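PDB 5H5L: glutathione s-transferase S2 from Nilaparvata lugens, which acts as a glutathione-requiring prostaglandin D synthase of the sigma glutathione transferase class and probably joins glutathione to electrophilic substrates. Local coordinates for residues L22-V27 and P188-W193; D85-T90 and L144-L149; S103-E108 and K116-L121. One frame throughout, in Å; residues are numbered along the deposited sequence.

In the fold
Contact 1 joins the thioredoxin-like N-terminal domain to the helical C-terminal domain. It pairs helix 15-25 with helix 188-196. Contacts 2 and 3 belong to the helical part, and both use helix 82-106. Along the chain they are nested: contact 1 closes the widest loop, contact 2 lies inside it, and contact 3 lies inside contact 2. The centres of contacts 1 and 2 are 21 Å apart, and the two meet where Tyr24 packs on Leu149. Contact 3 is 33 Å from contact 1 and 29 Å from contact 2, centre to centre. Contacts 1 and 3 fall on opposite sides of the chain's centre, with contact 1 at the domain interface and contact 3 at the far end of a helical hairpin.

Contact 1 (L22-V27 and P188-W193)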
loop_
_atom_site.group_PDB
_atom_site.type_symbol
_atom_site.label_atom_id
_atom_site.label_comp_id
_atom_site.label_asym_id
_atom_site.label_seq_id
_atom_site.Cartn_x
_atom_site.Cartn_y
_atom_site.Cartn_z
ATOM N N LEU B 22 16.067 9.797 -3.056
ATOM C CA LEU B 22 17.099 10.528 -2.319
ATOM C C LEU B 22 18.082 11.180 -3.289
ATOM O O LEU B 22 18.514 12.319 -3.070
ATOM C CB LEU B 22 17.818 9.585 -1.365
ATOM C CG LEU B 22 17.003 9.094 -0.156
ATOM C CD1 LEU B 22 17.731 7.992 0.496
ATOM C CD2 LEU B 22 16.813 10.228 0.821
ATOM N N SER B 23 18.361 10.504 -4.407
ATOM C CA SER B 23 19.211 11.089 -5.449
ATOM C C SER B 23 18.531 12.285 -6.074
ATOM O O SER B 23 19.119 13.367 -6.175
ATOM C CB SER B 23 19.532 10.039 -6.500
ATOM O OG SER B 23 20.310 9.023 -5.922
ATOM N N TYR B 24 17.256 12.136 -6.439
ATOM C CA TYR B 24 16.530 13.288 -6.949
ATOM C C TYR B 24 16.543 14.434 -5.955
ATOM O O TYR B 24 16.578 15.603 -6.345
ATOM C CB TYR B 24 15.094 12.927 -7.273
ATOM C CG TYR B 24 14.348 14.031 -7.959
ATOM C CD1 TYR B 24 14.340 14.138 -9.340
ATOM C CD2 TYR B 24 13.621 14.938 -7.250
ATOM C CE1 TYR B 24 13.615 15.131 -9.978
ATOM C CE2 TYR B 24 12.893 15.930 -7.881
ATOM C CZ TYR B 24 12.908 16.029 -9.250
ATOM O OH TYR B 24 12.174 17.024 -9.869
ATOM N N LEU B 25 16.438 14.124 -4.664
ATOM C CA LEU B 25 16.447 15.168 -3.634
ATOM C C LEU B 25 17.812 15.835 -3.496
ATOM O O LEU B 25 17.907 16.921 -2.909
ATOM C CB LEU B 25 16.074 14.578 -2.275
ATOM C CG LEU B 25 14.627 14.590 -1.818
ATOM C CD1 LEU B 25 14.558 13.895 -0.456
ATOM C CD2 LEU B 25 14.101 16.026 -1.698
ATOM N N ASP B 26 18.850 15.182 -3.996
ATOM C CA ASP B 26 20.218 15.671 -3.951
ATOM C C ASP B 26 20.705 15.809 -2.512
ATOM O O ASP B 26 21.335 16.800 -2.155
ATOM C CB ASP B 26 20.337 17.001 -4.699
ATOM C CG ASP B 26 21.751 17.259 -5.208
ATOM O OD1 ASP B 26 22.478 16.272 -5.448
ATOM O OD2 ASP B 26 22.129 18.450 -5.340
ATOM N N VAL B 27 20.399 14.815 -1.678
ATOM C CA VAL B 27 20.900 14.787 -0.301
ATOM C C VAL B 27 21.858 13.619 -0.166
ATOM O O VAL B 27 21.659 12.578 -0.799
ATOM C CB VAL B 27 19.771 14.687 0.738
ATOM C CG1 VAL B 27 18.926 15.928 0.688
ATOM C CG2 VAL B 27 18.925 13.430 0.508
ATOM N N PRO B 188 18.395 14.231 -14.431
ATOM C CA PRO B 188 19.861 14.267 -14.265
ATOM C C PRO B 188 20.340 13.526 -13.033
ATOM O O PRO B 188 21.273 12.713 -13.104
ATOM C CB PRO B 188 20.156 15.769 -14.188
ATOM C CG PRO B 188 19.048 16.417 -14.859
ATOM C CD PRO B 188 17.840 15.568 -14.693
ATOM N N LYS B 189 19.703 13.765 -11.892
ATOM C CA LYS B 189 20.185 13.124 -10.680
ATOM C C LYS B 189 19.884 11.642 -10.695
ATOM O O LYS B 189 20.686 10.839 -10.206
ATOM C CB LYS B 189 19.605 13.829 -9.467
ATOM C CG LYS B 189 20.084 15.299 -9.407
ATOM C CD LYS B 189 19.194 16.207 -8.572
ATOM C CE LYS B 189 17.728 16.153 -9.060
ATOM N NZ LYS B 189 17.012 17.468 -9.127
ATOM N N ILE B 190 18.779 11.233 -11.306
ATOM C CA ILE B 190 18.539 9.799 -11.385
ATOM C C ILE B 190 19.533 9.165 -12.353
ATOM O O ILE B 190 20.147 8.129 -12.059
ATOM C CB ILE B 190 17.064 9.537 -11.748
ATOM C CG1 ILE B 190 16.181 10.005 -10.548
ATOM C CG2 ILE B 190 16.869 8.076 -12.078
ATOM C CD1 ILE B 190 14.674 9.912 -10.753
ATOM N N LYS B 191 19.747 9.815 -13.496
ATOM C CA LYS B 191 20.762 9.392 -14.458
ATOM C C LYS B 191 22.121 9.205 -13.795
ATOM O O LYS B 191 22.782 8.175 -13.958
ATOM C CB LYS B 191 20.849 10.454 -15.554
ATOM C CG LYS B 191 21.470 9.980 -16.852
ATOM C CD LYS B 191 21.417 11.090 -17.884
ATOM C CE LYS B 191 22.005 10.635 -19.207
ATOM N NZ LYS B 191 23.455 10.364 -19.082
ATOM N N ALA B 192 22.568 10.224 -13.079
ATOM C CA ALA B 192 23.803 10.127 -12.313
ATOM C C ALA B 192 23.810 8.897 -11.424
ATOM O O ALA B 192 24.774 8.121 -11.414
ATOM C CB ALA B 192 23.982 11.388 -11.470
ATOM N N TRP B 193 22.742 8.710 -10.637
ATOM C CA TRP B 193 22.706 7.569 -9.733
ATOM C C TRP B 193 22.852 6.275 -10.500
ATOM O O TRP B 193 23.576 5.369 -10.084
ATOM C CB TRP B 193 21.400 7.550 -8.917
ATOM C CG TRP B 193 21.282 6.248 -8.255
ATOM C CD1 TRP B 193 20.540 5.186 -8.650
ATOM C CD2 TRP B 193 22.004 5.831 -7.104
ATOM N NE1 TRP B 193 20.741 4.128 -7.806
ATOM C CE2 TRP B 193 21.633 4.504 -6.838
ATOM C CE3 TRP B 193 22.932 6.456 -6.268
ATOM C CZ2 TRP B 193 22.165 3.784 -5.775
ATOM C CZ3 TRP B 193 23.439 5.747 -5.206
ATOM C CH2 TRP B 193 23.063 4.423 -4.973
#
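Lys189 reaches across Tyr24 and sets the end of its side chain, CE and NZ, over one face of the ring. The ammonium group NZ sits above the centre of the ring, 4.2 Å from its centroid and 10° off the normal. This is a cation-pi interaction. CE adds a CH-pi contact to the same face. The lysine chain bends at chi3 (-55°), which places CE there.

A second set of contacts involves backbone carbonyls at the end of helix 15-25. CE of Lys189 packs closely on Tyr24 O, at 3.0 Å. NZ is 3.4 Å from Tyr24 O, but the angle is too poor for a hydrogen bond. Ser23 O meets CB of Lys189 at 3.4 Å and also accepts a bond from Asp26 N. Asp26 has positive phi and ends the helix in a Schellman motif.

The remaining contacts are packing. Ser23 OG, bonded to Arg19 O in its own helix, rests 3.5 Å from Trp193 CB. CD1 of Ile190 approaches CD1 of Tyr24 obliquely, at 4.5 Å. Trp193 NE1 bonds to Glu16, which adds a hydrogen bond between helices 188-196 and 15-25.

The charge of Lys189 thus lies near an aromatic face and a helix C-terminus. Both would probably favour its protonated form. Between these two segments the link rests on the cation-pi contact and packing; the nearest carboxylate, that of Asp26, is not in contact with NZ.

Contact 2 (D85-T90 and L144-L149); sequences DLMIDT and LANGKL
Asn146 brings its flat amide up to helix 82-106 and crosses the side chains of Met87 and Ile88 at about a right angle. OD1 of Asn146 faces Met87, 3.4 Å from CB and 3.6 Å from CG. ND2 lies nearest to Ile88, 3.7 Å from its CG1. With chi1 at -54°, CG of Asn146 is anti to its own carbonyl carbon and reaches CB of Met87. The amide nitrogen also donates to Glu84 O, one turn earlier in the helix, and this bond helps to fix the rotation of the amide.

Ala145 points its methyl group at the helix. CB packs on Met87 O at 3.6 Å and on CG1 of Ile88 at 3.8 Å. The small side chain lets the backbones come close, with 5.4 Å between CA of Ala145 and CA of Ile88. The far end of Met87 bends away from the segment 144-149, and Met87 packs on Val61 of the second subunit. Asp89 of the same helix forms a salt bridge with Arg69 of that subunit.

Asn146 and Gly147 are the central residues of a type I' beta turn from Ala145 to Lys148. Lys148 forms a salt bridge with Glu84, so the turn grips the helix twice at that residue. The turn, between helices 111-139 and 151-164, thus docks on helix 82-106 in the all-helical C-terminal domain of glutathione transferases.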
loop_
_atom_site.group_PDB
_atom_site.type_symbol
_atom_site.label_atom_id
_atom_site.label_comp_id
_atom_site.label_asym_id
_atom_site.label_seq_id
_atom_site.Cartn_x
_atom_site.Cartn_y
_atom_site.Cartn_z
ATOM N N ASP B 85 -2.999 14.230 -4.899
ATOM C CA ASP B 85 -2.321 13.129 -4.209
ATOM C C ASP B 85 -3.096 11.822 -4.335
ATOM O O ASP B 85 -2.497 10.748 -4.432
ATOM C CB ASP B 85 -2.101 13.458 -2.730
ATOM C CG ASP B 85 -0.890 14.348 -2.513
ATOM O OD1 ASP B 85 0.149 14.137 -3.178
ATOM O OD2 ASP B 85 -0.975 15.259 -1.678
ATOM N N LEU B 86 -4.429 11.884 -4.297
ATOM C CA LEU B 86 -5.214 10.672 -4.504
ATOM C C LEU B 86 -4.906 10.056 -5.867
ATOM O O LEU B 86 -4.803 8.837 -6.000
ATOM C CB LEU B 86 -6.699 10.957 -4.394
ATOM C CG LEU B 86 -7.663 9.786 -4.564
ATOM C CD1 LEU B 86 -7.413 8.675 -3.551
ATOM C CD2 LEU B 86 -9.116 10.288 -4.459
ATOM N N MET B 87 -4.757 10.883 -6.888
ATOM C CA MET B 87 -4.475 10.372 -8.220
ATOM C C MET B 87 -3.122 9.681 -8.295
ATOM O O MET B 87 -2.955 8.718 -9.053
ATOM C CB MET B 87 -4.561 11.513 -9.231
ATOM C CG MET B 87 -5.969 12.129 -9.345
ATOM S SD MET B 87 -7.220 10.990 -9.937
ATOM C CE MET B 87 -7.949 10.421 -8.399
ATOM N N ILE B 88 -2.164 10.119 -7.506
ATOM C CA ILE B 88 -0.875 9.439 -7.435
ATOM C C ILE B 88 -1.003 8.139 -6.636
ATOM O O ILE B 88 -0.571 7.069 -7.081
ATOM C CB ILE B 88 0.176 10.354 -6.785
ATOM C CG1 ILE B 88 0.433 11.647 -7.580
ATOM C CG2 ILE B 88 1.496 9.604 -6.628
ATOM C CD1 ILE B 88 1.177 12.698 -6.704
ATOM N N ASP B 89 -1.570 8.243 -5.421
ATOM C CA ASP B 89 -1.663 7.135 -4.470
ATOM C C ASP B 89 -2.429 5.964 -5.052
ATOM O O ASP B 89 -2.012 4.810 -4.889
ATOM C CB ASP B 89 -2.353 7.593 -3.175
ATOM C CG ASP B 89 -1.505 8.541 -2.333
ATOM O OD1 ASP B 89 -0.309 8.750 -2.619
ATOM O OD2 ASP B 89 -2.077 9.121 -1.390
ATOM N N THR B 90 -3.573 6.229 -5.717
ATOM C CA THR B 90 -4.371 5.126 -6.250
ATOM C C THR B 90 -3.596 4.333 -7.300
ATOM O O THR B 90 -3.651 3.098 -7.309
ATOM C CB THR B 90 -5.717 5.618 -6.818
ATOM O OG1 THR B 90 -6.514 4.473 -7.145
ATOM C CG2 THR B 90 -5.540 6.412 -8.048
ATOM N N LEU B 144 2.072 9.109 -14.713
ATOM C CA LEU B 144 1.118 8.293 -13.987
ATOM C C LEU B 144 -0.059 9.111 -13.506
ATOM O O LEU B 144 -1.176 8.589 -13.445
ATOM C CB LEU B 144 1.766 7.603 -12.784
ATOM C CG LEU B 144 2.447 6.258 -12.946
ATOM C CD1 LEU B 144 2.841 5.790 -11.528
ATOM C CD2 LEU B 144 1.606 5.192 -13.677
ATOM N N ALA B 145 0.150 10.387 -13.178
ATOM C CA ALA B 145 -0.911 11.137 -12.539
ATOM C C ALA B 145 -0.765 12.625 -12.793
ATOM O O ALA B 145 0.354 13.147 -12.811
ATOM C CB ALA B 145 -0.912 10.892 -11.035
ATOM N N ASN B 146 -1.912 13.294 -12.980
ATOM C CA ASN B 146 -2.032 14.755 -12.938
ATOM C C ASN B 146 -1.235 15.460 -14.044
ATOM O O ASN B 146 -0.943 16.658 -13.947
ATOM C CB ASN B 146 -1.594 15.311 -11.583
ATOM C CG ASN B 146 -2.310 14.663 -10.408
ATOM O OD1 ASN B 146 -3.541 14.591 -10.368
ATOM N ND2 ASN B 146 -1.533 14.223 -9.426
ATOM N N GLY B 147 -0.847 14.756 -15.096
ATOM C CA GLY B 147 -0.086 15.399 -16.146
ATOM C C GLY B 147 1.240 15.971 -15.713
ATOM O O GLY B 147 1.752 16.866 -16.374
ATOM N N LYS B 148 1.827 15.487 -14.619
ATOM C CA LYS B 148 3.134 15.994 -14.211
ATOM C C LYS B 148 3.888 14.929 -13.422
ATOM O O LYS B 148 3.295 13.999 -12.864
ATOM C CB LYS B 148 3.021 17.291 -13.384
ATOM C CG LYS B 148 2.191 17.189 -12.110
ATOM C CD LYS B 148 1.910 18.571 -11.454
ATOM C CE LYS B 148 1.053 18.419 -10.208
ATOM N NZ LYS B 148 0.537 19.663 -9.559
ATOM N N LEU B 149 5.212 15.090 -13.398
ATOM C CA LEU B 149 6.105 14.154 -12.724
ATOM C C LEU B 149 5.750 14.025 -11.240
ATOM O O LEU B 149 5.550 15.026 -10.546
ATOM C CB LEU B 149 7.550 14.617 -12.857
ATOM C CG LEU B 149 8.594 13.644 -12.282
ATOM C CD1 LEU B 149 8.759 12.435 -13.184
ATOM C CD2 LEU B 149 9.914 14.306 -12.091
#

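Contact 3 (S103-E108 and K116-L121)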
loop_
_atom_site.group_PDB
_atom_site.type_symbol
_atom_site.label_atom_id
_atom_site.label_comp_id
_atom_site.label_asym_id
_atom_site.label_seq_id
_atom_site.Cartn_x
_atom_site.Cartn_y
_atom_site.Cartn_z
ATOM N N SER B 103 5.526 -11.315 -6.844
ATOM C CA SER B 103 6.065 -11.885 -5.611
ATOM C C SER B 103 5.655 -13.347 -5.470
ATOM O O SER B 103 6.474 -14.193 -5.107
ATOM C CB SER B 103 5.601 -11.069 -4.398
ATOM O OG SER B 103 6.050 -9.723 -4.480
ATOM N N LYS B 104 4.390 -13.655 -5.754
ATOM C CA LYS B 104 3.928 -15.041 -5.758
ATOM C C LYS B 104 4.822 -15.904 -6.651
ATOM O O LYS B 104 5.295 -16.971 -6.241
ATOM C CB LYS B 104 2.468 -15.084 -6.219
ATOM C CG LYS B 104 1.887 -16.462 -6.601
ATOM C CD LYS B 104 1.143 -17.135 -5.462
ATOM C CE LYS B 104 0.844 -18.602 -5.775
ATOM N NZ LYS B 104 0.296 -19.330 -4.614
ATOM N N TRP B 105 5.074 -15.444 -7.876
ATOM C CA TRP B 105 5.920 -16.194 -8.787
ATOM C C TRP B 105 7.338 -16.320 -8.246
ATOM O O TRP B 105 7.967 -17.375 -8.378
ATOM C CB TRP B 105 5.926 -15.518 -10.150
ATOM C CG TRP B 105 7.008 -16.035 -11.039
ATOM C CD1 TRP B 105 6.976 -17.179 -11.793
ATOM C CD2 TRP B 105 8.286 -15.435 -11.275
ATOM N NE1 TRP B 105 8.159 -17.332 -12.465
ATOM C CE2 TRP B 105 8.980 -16.276 -12.172
ATOM C CE3 TRP B 105 8.914 -14.276 -10.813
ATOM C CZ2 TRP B 105 10.267 -15.995 -12.611
ATOM C CZ3 TRP B 105 10.191 -13.997 -11.251
ATOM C CH2 TRP B 105 10.856 -14.852 -12.144
ATOM N N PHE B 106 7.862 -15.260 -7.625
ATOM C CA PHE B 106 9.260 -15.283 -7.191
ATOM C C PHE B 106 9.473 -16.269 -6.054
ATOM O O PHE B 106 10.536 -16.889 -5.962
ATOM C CB PHE B 106 9.728 -13.884 -6.759
ATOM C CG PHE B 106 11.164 -13.595 -7.106
ATOM C CD1 PHE B 106 11.478 -12.767 -8.172
ATOM C CD2 PHE B 106 12.201 -14.174 -6.383
ATOM C CE1 PHE B 106 12.797 -12.512 -8.505
ATOM C CE2 PHE B 106 13.522 -13.922 -6.716
ATOM C CZ PHE B 106 13.820 -13.090 -7.776
ATOM N N ARG B 107 8.475 -16.448 -5.200
ATOM C CA ARG B 107 8.624 -17.231 -3.987
ATOM C C ARG B 107 8.124 -18.656 -4.150
ATOM O O ARG B 107 7.953 -19.357 -3.148
ATOM C CB ARG B 107 7.884 -16.544 -2.829
ATOM C CG ARG B 107 8.456 -15.156 -2.452
ATOM C CD ARG B 107 7.741 -14.519 -1.255
ATOM N NE ARG B 107 8.331 -13.232 -0.879
ATOM C CZ ARG B 107 9.408 -13.086 -0.103
ATOM N NH1 ARG B 107 9.863 -11.866 0.180
ATOM N NH2 ARG B 107 10.036 -14.152 0.394
ATOM N N GLU B 108 7.862 -19.100 -5.375
ATOM C CA GLU B 108 7.332 -20.444 -5.592
ATOM C C GLU B 108 8.482 -21.441 -5.688
ATOM O O GLU B 108 9.439 -21.233 -6.440
ATOM C CB GLU B 108 6.460 -20.497 -6.851
ATOM C CG GLU B 108 5.876 -21.876 -7.167
ATOM C CD GLU B 108 4.951 -22.432 -6.083
ATOM O OE1 GLU B 108 4.364 -21.646 -5.306
ATOM O OE2 GLU B 108 4.812 -23.676 -6.013
ATOM N N LYS B 116 3.885 -22.294 -14.412
ATOM C CA LYS B 116 2.492 -21.966 -14.679
ATOM C C LYS B 116 2.180 -20.544 -14.223
ATOM O O LYS B 116 1.453 -19.821 -14.902
ATOM C CB LYS B 116 1.562 -22.966 -14.003
ATOM C CG LYS B 116 1.527 -24.347 -14.698
ATOM C CD LYS B 116 0.580 -25.338 -13.981
ATOM C CE LYS B 116 1.327 -26.562 -13.409
ATOM N NZ LYS B 116 0.748 -27.061 -12.109
ATOM N N LEU B 117 2.720 -20.127 -13.081
ATOM C CA LEU B 117 2.514 -18.748 -12.642
ATOM C C LEU B 117 3.092 -17.771 -13.650
ATOM O O LEU B 117 2.432 -16.808 -14.043
ATOM C CB LEU B 117 3.138 -18.532 -11.267
ATOM C CG LEU B 117 2.458 -19.327 -10.147
ATOM C CD1 LEU B 117 3.295 -19.277 -8.874
ATOM C CD2 LEU B 117 1.067 -18.829 -9.902
ATOM N N GLU B 118 4.320 -18.025 -14.109
ATOM C CA GLU B 118 4.954 -17.137 -15.079
ATOM C C GLU B 118 4.139 -17.026 -16.361
ATOM O O GLU B 118 4.043 -15.941 -16.946
ATOM C CB GLU B 118 6.365 -17.619 -15.387
ATOM C CG GLU B 118 7.082 -16.782 -16.434
ATOM C CD GLU B 118 8.380 -17.399 -16.913
ATOM O OE1 GLU B 118 8.487 -18.644 -16.938
ATOM O OE2 GLU B 118 9.292 -16.629 -17.278
ATOM N N GLU B 119 3.562 -18.138 -16.834
ATOM C CA GLU B 119 2.715 -18.088 -18.019
ATOM C C GLU B 119 1.507 -17.190 -17.784
ATOM O O GLU B 119 1.167 -16.336 -18.617
ATOM C CB GLU B 119 2.250 -19.497 -18.393
ATOM C CG GLU B 119 1.085 -19.540 -19.413
ATOM C CD GLU B 119 -0.316 -19.644 -18.769
ATOM O OE1 GLU B 119 -0.444 -20.262 -17.681
ATOM O OE2 GLU B 119 -1.296 -19.119 -19.365
ATOM N N THR B 120 0.795 -17.419 -16.687
ATOM C CA THR B 120 -0.346 -16.558 -16.374
ATOM C C THR B 120 0.108 -15.108 -16.237
ATOM O O THR B 120 -0.512 -14.194 -16.792
ATOM C CB THR B 120 -1.023 -17.048 -15.098
ATOM O OG1 THR B 120 -1.474 -18.395 -15.290
ATOM C CG2 THR B 120 -2.216 -16.154 -14.711
ATOM N N LEU B 121 1.214 -14.896 -15.512
ATOM C CA LEU B 121 1.781 -13.566 -15.344
ATOM C C LEU B 121 2.060 -12.910 -16.693
ATOM O O LEU B 121 1.608 -11.795 -16.970
ATOM C CB LEU B 121 3.057 -13.686 -14.513
ATOM C CG LEU B 121 3.880 -12.438 -14.291
ATOM C CD1 LEU B 121 3.025 -11.335 -13.589
ATOM C CD2 LEU B 121 5.075 -12.867 -13.441
HETATM O O HOH W 1 9.302 -19.095 -14.346
#
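Trp105 and Leu117 meet inside a helical hairpin of the glutathione transferase C-terminal domain. Helix 82-106 ends here, and helix 111-139 runs back beside it in the opposite direction.

Leu117 carries most of the apolar contact. Its CB comes to the edge of the Trp105 ring, near the ring plane, 4.1 Å from CD1. Its methyl CD1 fits between two neighbours, 3.9 Å from CG of Lys104 and 3.9 Å from CB of Glu108. Both of those side chains cross the leucine at about a right angle. CE of Lys104 also reaches both methyl groups of Leu117. On the next turn, CD2 of Leu121 packs on CB of Trp105.

Trp105 and Glu118 lie side by side and point the same way. With chi1 at 167°, CG of Trp105 is anti to the backbone N. NE1 of Trp105 is 3.4 Å from CB of Glu118. The ring and carboxylate planes are 32° apart. A water bridges their ends. It accepts from Trp105 NE1 in the ring plane at 2.8 Å, and donates a weak bond to Glu118 OE1. The other oxygen, OE2, accepts from Trp167 NE1, so the carboxylate serves two indoles, one directly and one through water.

The Trp105 ring also meets the ring of Trp167 and makes a cation-pi contact with Lys114. Arg107, poorly ordered and just past the end of helix 82-106, touches glutathione but not the segment 116-121. This end of the hairpin lies at the surface. The loop holding Ile166 and Trp167, just after helix 151-164, packs on both helices: Ile166 on Trp105, Trp167 on Leu121.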